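Local atomic coordinates of chlorella virus DNA ligase-adenylate (Chlorella virus, PDB entry 1FVI), a protein that probably seals nicks in duplex DNA in an ATP-dependent ligation that proceeds through a covalent enzyme-adenylate, serving DNA replication and repair. Residues 147-152 / 186-190; 19-25 / 136-142; 244-250 / 283-288. The protein carries 1 engineered substitution. The contacts are given in a common frame with arbitrary orientation. Residue numbers count along the deposited sequence, not the author numbering.

Contact 1: 147-152 / 186-190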
loop_
_atom_site.group_PDB
_atom_site.type_symbol
_atom_site.label_atom_id
_atom_site.label_comp_id
_atom_site.label_asym_id
_atom_site.label_seq_id
_atom_site.Cartn_x
_atom_site.Cartn_y
_atom_site.Cartn_z
ATOM N N LEU A 147 -11.280 -4.475 -10.087
ATOM C CA LEU A 147 -9.966 -3.820 -10.084
ATOM C C LEU A 147 -10.072 -2.371 -9.581
ATOM O O LEU A 147 -9.322 -1.948 -8.702
ATOM C CB LEU A 147 -9.350 -3.827 -11.494
ATOM C CG LEU A 147 -7.921 -4.370 -11.665
ATOM C CD1 LEU A 147 -7.296 -3.814 -12.936
ATOM C CD2 LEU A 147 -7.065 -4.022 -10.479
ATOM N N LEU A 148 -10.990 -1.603 -10.164
ATOM C CA LEU A 148 -11.212 -0.217 -9.746
ATOM C C LEU A 148 -11.680 -0.099 -8.278
ATOM O O LEU A 148 -11.215 0.778 -7.546
ATOM C CB LEU A 148 -12.220 0.433 -10.684
ATOM C CG LEU A 148 -11.602 0.568 -12.071
ATOM C CD1 LEU A 148 -12.661 0.897 -13.077
ATOM C CD2 LEU A 148 -10.506 1.615 -12.037
ATOM N N GLN A 149 -12.597 -0.973 -7.856
ATOM C CA GLN A 149 -13.074 -0.954 -6.477
ATOM C C GLN A 149 -11.878 -1.207 -5.573
ATOM O O GLN A 149 -11.761 -0.609 -4.499
ATOM C CB GLN A 149 -14.142 -2.022 -6.241
ATOM C CG GLN A 149 -15.387 -1.855 -7.111
ATOM C CD GLN A 149 -16.457 -2.914 -6.856
ATOM O OE1 GLN A 149 -17.479 -2.632 -6.234
ATOM N NE2 GLN A 149 -16.237 -4.127 -7.356
ATOM N N TYR A 150 -10.967 -2.063 -6.042
ATOM C CA TYR A 150 -9.764 -2.386 -5.289
ATOM C C TYR A 150 -8.830 -1.171 -5.127
ATOM O O TYR A 150 -8.276 -0.947 -4.034
ATOM C CB TYR A 150 -9.030 -3.569 -5.939
ATOM C CG TYR A 150 -7.856 -4.023 -5.119
ATOM C CD1 TYR A 150 -8.055 -4.619 -3.867
ATOM C CD2 TYR A 150 -6.546 -3.803 -5.550
ATOM C CE1 TYR A 150 -6.986 -4.973 -3.067
ATOM C CE2 TYR A 150 -5.460 -4.159 -4.747
ATOM C CZ TYR A 150 -5.696 -4.735 -3.507
ATOM O OH TYR A 150 -4.668 -5.021 -2.656
ATOM N N GLU A 151 -8.680 -0.377 -6.198
ATOM C CA GLU A 151 -7.826 0.819 -6.164
ATOM C C GLU A 151 -8.413 1.830 -5.176
ATOM O O GLU A 151 -7.669 2.428 -4.396
ATOM C CB GLU A 151 -7.662 1.472 -7.556
ATOM C CG GLU A 151 -6.728 2.716 -7.512
ATOM C CD GLU A 151 -6.240 3.237 -8.868
ATOM O OE1 GLU A 151 -5.761 4.387 -8.915
ATOM O OE2 GLU A 151 -6.299 2.510 -9.878
ATOM N N ARG A 152 -9.733 2.038 -5.247
ATOM C CA ARG A 152 -10.440 2.933 -4.329
ATOM C C ARG A 152 -10.159 2.493 -2.878
ATOM O O ARG A 152 -9.803 3.303 -2.020
ATOM C CB ARG A 152 -11.946 2.848 -4.588
ATOM C CG ARG A 152 -12.812 3.541 -3.530
ATOM C CD ARG A 152 -14.204 2.917 -3.431
ATOM N NE ARG A 152 -14.159 1.490 -3.110
ATOM C CZ ARG A 152 -15.155 0.631 -3.332
ATOM N NH1 ARG A 152 -16.295 1.041 -3.868
ATOM N NH2 ARG A 152 -14.989 -0.663 -3.089
ATOM N N MET A 186 -0.452 -0.061 -11.361
ATOM C CA MET A 186 -1.646 0.614 -11.812
ATOM C C MET A 186 -2.087 1.785 -10.951
ATOM O O MET A 186 -2.246 1.669 -9.749
ATOM C CB MET A 186 -2.786 -0.399 -11.904
ATOM C CG MET A 186 -4.138 0.227 -12.165
ATOM S SD MET A 186 -5.463 -0.951 -12.188
ATOM C CE MET A 186 -6.017 -0.795 -10.592
ATOM N N LYS A 187 -2.253 2.923 -11.599
ATOM C CA LYS A 187 -2.721 4.136 -10.953
ATOM C C LYS A 187 -3.732 4.698 -11.955
ATOM O O LYS A 187 -3.414 5.528 -12.796
ATOM C CB LYS A 187 -1.549 5.088 -10.672
ATOM C CG LYS A 187 -0.595 4.567 -9.580
ATOM C CD LYS A 187 0.724 5.320 -9.542
ATOM C CE LYS A 187 0.558 6.749 -9.076
ATOM N NZ LYS A 187 1.858 7.486 -9.085
ATOM N N GLN A 188 -4.932 4.132 -11.914
ATOM C CA GLN A 188 -5.990 4.514 -12.824
ATOM C C GLN A 188 -6.856 5.671 -12.343
ATOM O O GLN A 188 -7.551 6.278 -13.149
ATOM C CB GLN A 188 -6.855 3.298 -13.159
ATOM C CG GLN A 188 -6.133 2.207 -13.955
ATOM C CD GLN A 188 -5.901 2.568 -15.420
ATOM O OE1 GLN A 188 -6.841 2.856 -16.156
ATOM N NE2 GLN A 188 -4.654 2.519 -15.850
ATOM N N PHE A 189 -6.809 5.987 -11.047
ATOM C CA PHE A 189 -7.609 7.092 -10.512
ATOM C C PHE A 189 -6.962 8.430 -10.828
ATOM O O PHE A 189 -5.735 8.533 -10.900
ATOM C CB PHE A 189 -7.873 6.959 -9.006
ATOM C CG PHE A 189 -8.990 6.018 -8.662
ATOM C CD1 PHE A 189 -9.201 4.866 -9.406
ATOM C CD2 PHE A 189 -9.787 6.245 -7.546
ATOM C CE1 PHE A 189 -10.181 3.948 -9.039
ATOM C CE2 PHE A 189 -10.785 5.321 -7.166
ATOM C CZ PHE A 189 -10.977 4.177 -7.911
ATOM N N LYS A 190 -7.811 9.441 -10.996
ATOM C CA LYS A 190 -7.420 10.802 -11.356
ATOM C C LYS A 190 -7.405 11.705 -10.134
ATOM O O LYS A 190 -8.202 11.520 -9.226
ATOM C CB LYS A 190 -8.446 11.324 -12.367
ATOM C CG LYS A 190 -8.016 12.462 -13.264
ATOM C CD LYS A 190 -9.094 12.667 -14.335
ATOM C CE LYS A 190 -8.667 13.601 -15.461
ATOM N NZ LYS A 190 -8.681 15.030 -15.054
#

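Contact 2: 19-25 / 136-142. With AMP (adenosine monophosphate), chain C.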
loop_
_atom_site.group_PDB
_atom_site.type_symbol
_atom_site.label_atom_id
_atom_site.label_comp_id
_atom_site.label_asym_id
_atom_site.label_seq_id
_atom_site.Cartn_x
_atom_site.Cartn_y
_atom_site.Cartn_z
ATOM N N PHE A 19 -7.472 -10.950 -16.808
ATOM C CA PHE A 19 -8.259 -11.025 -15.599
ATOM C C PHE A 19 -8.144 -11.878 -14.396
ATOM O O PHE A 19 -8.276 -11.338 -13.292
ATOM C CB PHE A 19 -9.654 -10.516 -15.777
ATOM C CG PHE A 19 -9.733 -9.120 -15.385
ATOM C CD1 PHE A 19 -9.903 -8.128 -16.332
ATOM C CD2 PHE A 19 -9.405 -8.772 -14.067
ATOM C CE1 PHE A 19 -9.725 -6.803 -15.980
ATOM C CE2 PHE A 19 -9.228 -7.472 -13.707
ATOM C CZ PHE A 19 -9.383 -6.478 -14.662
ATOM N N PRO A 20 -8.123 -13.196 -14.537
ATOM C CA PRO A 20 -7.968 -13.789 -13.209
ATOM C C PRO A 20 -6.538 -13.330 -12.822
ATOM O O PRO A 20 -5.563 -13.803 -13.405
ATOM C CB PRO A 20 -8.053 -15.281 -13.506
ATOM C CG PRO A 20 -9.047 -15.314 -14.640
ATOM C CD PRO A 20 -8.604 -14.171 -15.528
ATOM N N CYS A 21 -6.451 -12.265 -12.013
ATOM C CA CYS A 21 -5.171 -11.704 -11.562
ATOM C C CYS A 21 -5.122 -11.520 -10.037
ATOM O O CYS A 21 -6.156 -11.491 -9.378
ATOM C CB CYS A 21 -4.856 -10.369 -12.284
ATOM S SG CYS A 21 -5.808 -8.898 -11.745
ATOM N N LEU A 22 -3.902 -11.466 -9.503
ATOM C CA LEU A 22 -3.643 -11.299 -8.078
ATOM C C LEU A 22 -3.098 -9.912 -7.727
ATOM O O LEU A 22 -1.973 -9.561 -8.076
ATOM C CB LEU A 22 -2.684 -12.397 -7.604
ATOM C CG LEU A 22 -3.255 -13.814 -7.764
ATOM C CD1 LEU A 22 -2.189 -14.869 -7.454
ATOM C CD2 LEU A 22 -4.456 -13.985 -6.841
ATOM N N ALA A 23 -3.867 -9.150 -6.957
ATOM C CA ALA A 23 -3.457 -7.789 -6.624
ATOM C C ALA A 23 -3.032 -7.510 -5.191
ATOM O O ALA A 23 -3.457 -8.182 -4.258
ATOM C CB ALA A 23 -4.561 -6.802 -7.045
ATOM N N THR A 24 -2.157 -6.521 -5.039
ATOM C CA THR A 24 -1.681 -6.086 -3.734
ATOM C C THR A 24 -1.587 -4.564 -3.808
ATOM O O THR A 24 -1.717 -3.983 -4.891
ATOM C CB THR A 24 -0.294 -6.703 -3.340
ATOM O OG1 THR A 24 0.655 -6.493 -4.391
ATOM C CG2 THR A 24 -0.422 -8.208 -3.007
ATOM N N PRO A 25 -1.449 -3.891 -2.650
ATOM C CA PRO A 25 -1.354 -2.430 -2.640
ATOM C C PRO A 25 0.015 -1.893 -3.008
ATOM O O PRO A 25 1.043 -2.459 -2.627
ATOM C CB PRO A 25 -1.714 -2.078 -1.204
ATOM C CG PRO A 25 -1.161 -3.223 -0.444
ATOM C CD PRO A 25 -1.581 -4.412 -1.278
ATOM N N LEU A 136 1.789 -9.595 2.802
ATOM C CA LEU A 136 0.967 -9.051 1.739
ATOM C C LEU A 136 0.458 -10.194 0.884
ATOM O O LEU A 136 1.087 -10.567 -0.101
ATOM C CB LEU A 136 1.764 -8.091 0.860
ATOM C CG LEU A 136 1.729 -6.576 1.084
ATOM C CD1 LEU A 136 2.038 -5.910 -0.253
ATOM C CD2 LEU A 136 0.366 -6.106 1.592
ATOM N N ILE A 137 -0.635 -10.808 1.320
ATOM C CA ILE A 137 -1.260 -11.899 0.579
ATOM C C ILE A 137 -2.167 -11.236 -0.483
ATOM O O ILE A 137 -2.975 -10.354 -0.160
ATOM C CB ILE A 137 -2.018 -12.794 1.555
ATOM C CG1 ILE A 137 -0.988 -13.437 2.503
ATOM C CG2 ILE A 137 -2.869 -13.820 0.799
ATOM C CD1 ILE A 137 -1.555 -14.059 3.744
ATOM N N PRO A 138 -2.009 -11.609 -1.769
ATOM C CA PRO A 138 -2.828 -10.996 -2.823
ATOM C C PRO A 138 -4.318 -11.292 -2.835
ATOM O O PRO A 138 -4.783 -12.284 -2.272
ATOM C CB PRO A 138 -2.155 -11.478 -4.101
ATOM C CG PRO A 138 -1.691 -12.868 -3.704
ATOM C CD PRO A 138 -1.115 -12.641 -2.324
ATOM N N VAL A 139 -5.048 -10.393 -3.488
ATOM C CA VAL A 139 -6.491 -10.480 -3.649
ATOM C C VAL A 139 -6.721 -10.967 -5.071
ATOM O O VAL A 139 -6.033 -10.527 -5.975
ATOM C CB VAL A 139 -7.142 -9.075 -3.545
ATOM C CG1 VAL A 139 -8.614 -9.143 -3.909
ATOM C CG2 VAL A 139 -6.973 -8.518 -2.151
ATOM N N GLU A 140 -7.649 -11.898 -5.261
ATOM C CA GLU A 140 -7.963 -12.375 -6.600
ATOM C C GLU A 140 -9.048 -11.454 -7.163
ATOM O O GLU A 140 -10.112 -11.313 -6.577
ATOM C CB GLU A 140 -8.454 -13.823 -6.579
ATOM C CG GLU A 140 -8.818 -14.368 -7.965
ATOM C CD GLU A 140 -9.236 -15.837 -7.942
ATOM O OE1 GLU A 140 -8.821 -16.591 -8.857
ATOM O OE2 GLU A 140 -9.975 -16.234 -7.009
ATOM N N ILE A 141 -8.716 -10.769 -8.256
ATOM C CA ILE A 141 -9.619 -9.838 -8.928
ATOM C C ILE A 141 -10.065 -10.552 -10.213
ATOM O O ILE A 141 -9.236 -11.121 -10.931
ATOM C CB ILE A 141 -8.875 -8.500 -9.271
ATOM C CG1 ILE A 141 -8.300 -7.857 -8.002
ATOM C CG2 ILE A 141 -9.775 -7.550 -10.051
ATOM C CD1 ILE A 141 -9.330 -7.408 -6.994
ATOM N N ASN A 142 -11.361 -10.485 -10.519
ATOM C CA ASN A 142 -11.904 -11.168 -11.684
ATOM C C ASN A 142 -12.314 -10.312 -12.853
ATOM O O ASN A 142 -12.452 -10.820 -13.968
ATOM C CB ASN A 142 -13.095 -12.017 -11.264
ATOM C CG ASN A 142 -12.707 -13.148 -10.345
ATOM O OD1 ASN A 142 -11.696 -13.827 -10.553
ATOM N ND2 ASN A 142 -13.510 -13.362 -9.323
HETATM P P AMP C . 5.422 3.518 -8.186
HETATM O O1P AMP C . 5.573 3.938 -9.578
HETATM O O3P AMP C . 6.396 4.558 -7.493
HETATM O "O5'" AMP C . 6.138 2.214 -7.956
HETATM C "C5'" AMP C . 6.269 1.660 -6.557
HETATM C "C4'" AMP C . 7.516 0.824 -6.367
HETATM O "O4'" AMP C . 7.299 0.049 -5.185
HETATM C "C3'" AMP C . 7.779 -0.179 -7.514
HETATM O "O3'" AMP C . 9.157 -0.340 -7.851
HETATM C "C2'" AMP C . 7.296 -1.486 -6.986
HETATM O "O2'" AMP C . 8.068 -2.551 -7.528
HETATM C "C1'" AMP C . 7.360 -1.331 -5.456
HETATM N N9 AMP C . 6.224 -1.971 -4.822
HETATM C C8 AMP C . 5.412 -1.361 -3.892
HETATM N N7 AMP C . 4.473 -2.176 -3.502
HETATM C C5 AMP C . 4.649 -3.373 -4.181
HETATM C C6 AMP C . 3.961 -4.597 -4.178
HETATM N N6 AMP C . 2.872 -4.822 -3.405
HETATM N N1 AMP C . 4.441 -5.553 -4.994
HETATM C C2 AMP C . 5.497 -5.325 -5.742
HETATM N N3 AMP C . 6.244 -4.222 -5.847
HETATM C C4 AMP C . 5.782 -3.231 -5.030
#

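Contact 3: 244-250 / 283-288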
loop_
_atom_site.group_PDB
_atom_site.type_symbol
_atom_site.label_atom_id
_atom_site.label_comp_id
_atom_site.label_asym_id
_atom_site.label_seq_id
_atom_site.Cartn_x
_atom_site.Cartn_y
_atom_site.Cartn_z
ATOM N N PHE A 244 -21.092 16.505 -4.205
ATOM C CA PHE A 244 -21.106 15.093 -3.828
ATOM C C PHE A 244 -20.314 14.927 -2.535
ATOM O O PHE A 244 -19.530 15.803 -2.155
ATOM C CB PHE A 244 -20.496 14.227 -4.929
ATOM C CG PHE A 244 -19.035 14.460 -5.134
ATOM C CD1 PHE A 244 -18.096 13.531 -4.663
ATOM C CD2 PHE A 244 -18.592 15.622 -5.762
ATOM C CE1 PHE A 244 -16.736 13.759 -4.809
ATOM C CE2 PHE A 244 -17.227 15.863 -5.916
ATOM C CZ PHE A 244 -16.294 14.930 -5.438
ATOM N N SER A 245 -20.511 13.809 -1.852
ATOM C CA SER A 245 -19.780 13.607 -0.618
ATOM C C SER A 245 -18.619 12.641 -0.742
ATOM O O SER A 245 -18.549 11.841 -1.683
ATOM C CB SER A 245 -20.710 13.156 0.510
ATOM O OG SER A 245 -21.443 12.014 0.139
ATOM N N ILE A 246 -17.679 12.782 0.189
ATOM C CA ILE A 246 -16.529 11.912 0.267
ATOM C C ILE A 246 -16.551 11.356 1.679
ATOM O O ILE A 246 -16.413 12.098 2.652
ATOM C CB ILE A 246 -15.201 12.659 -0.002
ATOM C CG1 ILE A 246 -15.236 13.311 -1.396
ATOM C CG2 ILE A 246 -14.029 11.678 0.094
ATOM C CD1 ILE A 246 -13.923 13.963 -1.838
ATOM N N GLY A 247 -16.760 10.049 1.782
ATOM C CA GLY A 247 -16.810 9.398 3.077
ATOM C C GLY A 247 -15.670 8.427 3.348
ATOM O O GLY A 247 -15.677 7.758 4.377
ATOM N N THR A 248 -14.724 8.294 2.418
ATOM C CA THR A 248 -13.575 7.399 2.630
ATOM C C THR A 248 -12.248 8.120 2.404
ATOM O O THR A 248 -12.190 9.126 1.695
ATOM C CB THR A 248 -13.598 6.136 1.710
ATOM O OG1 THR A 248 -13.402 6.513 0.336
ATOM C CG2 THR A 248 -14.916 5.401 1.854
ATOM N N GLY A 249 -11.190 7.595 3.016
ATOM C CA GLY A 249 -9.875 8.173 2.853
ATOM C C GLY A 249 -9.320 8.816 4.096
ATOM O O GLY A 249 -8.180 9.257 4.102
ATOM N N PHE A 250 -10.127 8.933 5.138
ATOM C CA PHE A 250 -9.625 9.531 6.370
ATOM C C PHE A 250 -9.495 8.504 7.486
ATOM O O PHE A 250 -10.268 7.535 7.539
ATOM C CB PHE A 250 -10.517 10.688 6.882
ATOM C CG PHE A 250 -11.647 11.071 5.968
ATOM C CD1 PHE A 250 -12.759 10.247 5.829
ATOM C CD2 PHE A 250 -11.621 12.279 5.287
ATOM C CE1 PHE A 250 -13.833 10.622 5.025
ATOM C CE2 PHE A 250 -12.695 12.666 4.475
ATOM C CZ PHE A 250 -13.799 11.834 4.347
ATOM N N PRO A 283 -18.462 12.105 -9.710
ATOM C CA PRO A 283 -17.217 11.330 -9.736
ATOM C C PRO A 283 -17.415 9.952 -9.122
ATOM O O PRO A 283 -17.986 9.835 -8.044
ATOM C CB PRO A 283 -16.280 12.179 -8.882
ATOM C CG PRO A 283 -16.762 13.571 -9.153
ATOM C CD PRO A 283 -18.252 13.396 -9.034
ATOM N N ARG A 284 -16.969 8.914 -9.825
ATOM C CA ARG A 284 -17.097 7.547 -9.333
ATOM C C ARG A 284 -15.984 7.230 -8.337
ATOM O O ARG A 284 -14.880 7.778 -8.445
ATOM C CB ARG A 284 -17.044 6.555 -10.497
ATOM C CG ARG A 284 -18.262 6.581 -11.388
ATOM C CD ARG A 284 -19.521 6.177 -10.622
ATOM N NE ARG A 284 -19.374 4.878 -9.960
ATOM C CZ ARG A 284 -19.922 3.745 -10.392
ATOM N NH1 ARG A 284 -20.660 3.731 -11.496
ATOM N NH2 ARG A 284 -19.745 2.621 -9.706
ATOM N N PHE A 285 -16.301 6.403 -7.338
ATOM C CA PHE A 285 -15.337 5.984 -6.310
ATOM C C PHE A 285 -14.431 7.106 -5.740
ATOM O O PHE A 285 -13.213 6.957 -5.673
ATOM C CB PHE A 285 -14.426 4.900 -6.887
ATOM C CG PHE A 285 -15.147 3.722 -7.466
ATOM C CD1 PHE A 285 -14.842 3.274 -8.749
ATOM C CD2 PHE A 285 -16.076 3.019 -6.717
ATOM C CE1 PHE A 285 -15.448 2.136 -9.277
ATOM C CE2 PHE A 285 -16.689 1.878 -7.234
ATOM C CZ PHE A 285 -16.371 1.437 -8.519
ATOM N N PRO A 286 -15.006 8.243 -5.333
ATOM C CA PRO A 286 -14.127 9.294 -4.801
ATOM C C PRO A 286 -13.422 8.895 -3.501
ATOM O O PRO A 286 -13.982 8.177 -2.662
ATOM C CB PRO A 286 -15.091 10.472 -4.600
ATOM C CG PRO A 286 -16.397 9.777 -4.270
ATOM C CD PRO A 286 -16.424 8.650 -5.268
ATOM N N VAL A 287 -12.199 9.379 -3.331
ATOM C CA VAL A 287 -11.407 9.068 -2.147
ATOM C C VAL A 287 -10.666 10.309 -1.692
ATOM O O VAL A 287 -9.999 10.959 -2.493
ATOM C CB VAL A 287 -10.317 7.973 -2.423
ATOM C CG1 VAL A 287 -9.677 7.514 -1.102
ATOM C CG2 VAL A 287 -10.898 6.802 -3.163
ATOM N N PHE A 288 -10.765 10.610 -0.397
ATOM C CA PHE A 288 -10.079 11.751 0.181
ATOM C C PHE A 288 -8.594 11.433 0.257
ATOM O O PHE A 288 -8.200 10.344 0.678
ATOM C CB PHE A 288 -10.611 12.024 1.590
ATOM C CG PHE A 288 -9.791 13.011 2.376
ATOM C CD1 PHE A 288 -9.891 14.369 2.127
ATOM C CD2 PHE A 288 -8.953 12.579 3.388
ATOM C CE1 PHE A 288 -9.177 15.278 2.876
ATOM C CE2 PHE A 288 -8.229 13.484 4.148
ATOM C CZ PHE A 288 -8.341 14.839 3.894
HETATM O O HOH W 1 -16.093 8.470 -0.635
#

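Contact 1: 147-152 / 186-190
The carboxylate of Glu-151 receives two backbone amides at once: Gln-188 N donates to Glu-151 OE2 at 2.9 Å, and Phe-189 N donates to Glu-151 OE1, also at 2.9 Å. A buried acid on helix 144-156 of the nucleotidyltransferase domain thereby holds the linker that leads from strand 184-186 of that domain to strand 190-201, the first strand of the OB-fold domain. Gln-188 adds a hydrogen bond of its own, from its side-chain NE2 to the carbonyl of Glu-12. Glu-151 reaches the linker fully extended, with chi1 and chi2 both t, so its aliphatic part crosses the ring of Phe-189: CG of Glu-151 lies over one face, 4.1 Å from the ring centroid, a CH-pi contact. Phe-189 has the largest area covered by the helix segment. Besides Glu-151 it meets Leu-148 and Arg-152, one helical turn apart, and its CE1 lies 3.8 Å from Leu-148 CD2. The same side chain also touches Lys-273 and Phe-275 of strand 269-275 in the OB domain, so it sits between the two domains. Lys-187, between Met-186 and Gln-188, has its CA-to-CB bond turned away from the helix, and its side chain comes about 5 Å from the bound AMP; it binds AMP in another structure of this protein, although not in this model. Met-186, still paired with Val-162 in the sheet, points toward the helix. At this end of strand 184-186, Met-186 CE lies 3.4 Å from Leu-147 CD2 and 3.4 Å from Glu-151 OE2.

Contact 2: 19-25 / 136-142
Strand 21-25 pairs antiparallel with the short strand 139-141, which forms an edge of a five-stranded mixed sheet in the nucleotidyltransferase domain, and strand 21-25 runs on to the adenine of AMP. Phe-19 comes first: its ring edge meets Ile-141, CE2 to CG2 at 3.7 Å, while Phe-19 O and Ile-141 O, two acceptors, are crowded to 2.6 Å without a bond. After Pro-20 the regular pairing starts. Cys-21 and Ile-141 form a hydrogen-bonded pair, with Cys-21 N to Ile-141 O at 3.2 Å and Ile-141 N to Cys-21 O at 2.9 Å. Leu-22 faces Glu-140 in a non-hydrogen-bonded pair, so its own backbone bonds go across to Arg-165 on strand 162-165; its side chain lies beside Pro-138 on the face covered by helix 108-121. Ala-23 and Val-139 are again hydrogen-bonded, Ala-23 N to Val-139 O at 2.7 Å and Val-139 N to Ala-23 O at 2.8 Å. With Cys-21 and Ile-141 they share the other face, where Ala-23 meets Tyr-150 of helix 144-156. The two strand axes stand 129° apart in direction, well off strict antiparallel, and from Thr-24 onward backbone pairing gives way to packing. Thr-24 CG2 touches Pro-138 CA at 3.7 Å, and Pro-25 CG touches Leu-136 CD2 at 3.8 Å. Thr-24 and Pro-25, just before Lys-26, the residue that carries AMP covalently, line the adenine pocket together with Leu-136. The exocyclic AMP N6 donates to Thr-24 OG1 at 2.9 Å and to Pro-25 O at 3.1 Å.

Contact 3: 244-250 / 283-288
Phe-288, Pro-286 and Phe-244 lose the most surface where the two outermost strands of the OB-fold sheet, 244-246 and 286-291, approach to close the barrel. Their short axes run in roughly the same sense, 49° apart and 7.2 Å at closest approach, so the closure is loose at the strands and tightens just after strand 244-246. There Phe-288 N donates to Thr-248 O at 2.9 Å. Phe-288 CB lies 3.7 Å from Ile-246 CG2, and Phe-250 CD2 lies over one face of the Phe-288 ring; the two aromatic planes, 30° apart, are slid so far that they barely overlap. Gly-249 lies close to this backbone, where a CB would strike Phe-288 O. Pro-286 fills the wider part of the seam: its CB meets the ring edge of Phe-244, 3.7 Å from CE1, and lies 4.3 Å from Ile-246 CG1. Phe-244 also receives Pro-283 CD over its face in a CH-pi contact, and its ring meets that of Phe-272. Where the backbones stand apart, water 1 bridges them, accepting from Gly-247 N at 3.0 Å and donating to Pro-286 O at 2.9 Å.

Along the chain the contacts come in series: contact 2, then contact 1, then contact 3. Contact 2 lies in the nucleotidyltransferase domain and contact 3 in the OB domain, their centres about 23 Å apart and without touch; contact 1 sits between them, about 13 Å from each centre. Helix 144-156 connects all three. It follows strand 139-141 directly, its Tyr-150 packs on Ala-23 of contact 2, and on the OB side Gln-149 and Arg-152 meet Phe-285 of contact 3, with Arg-152 also on Val-287. Phe-285 touches Phe-189 as well. One helix and the adjoining linker thus join the AMP-binding sheet to the OB barrel through continuous packing.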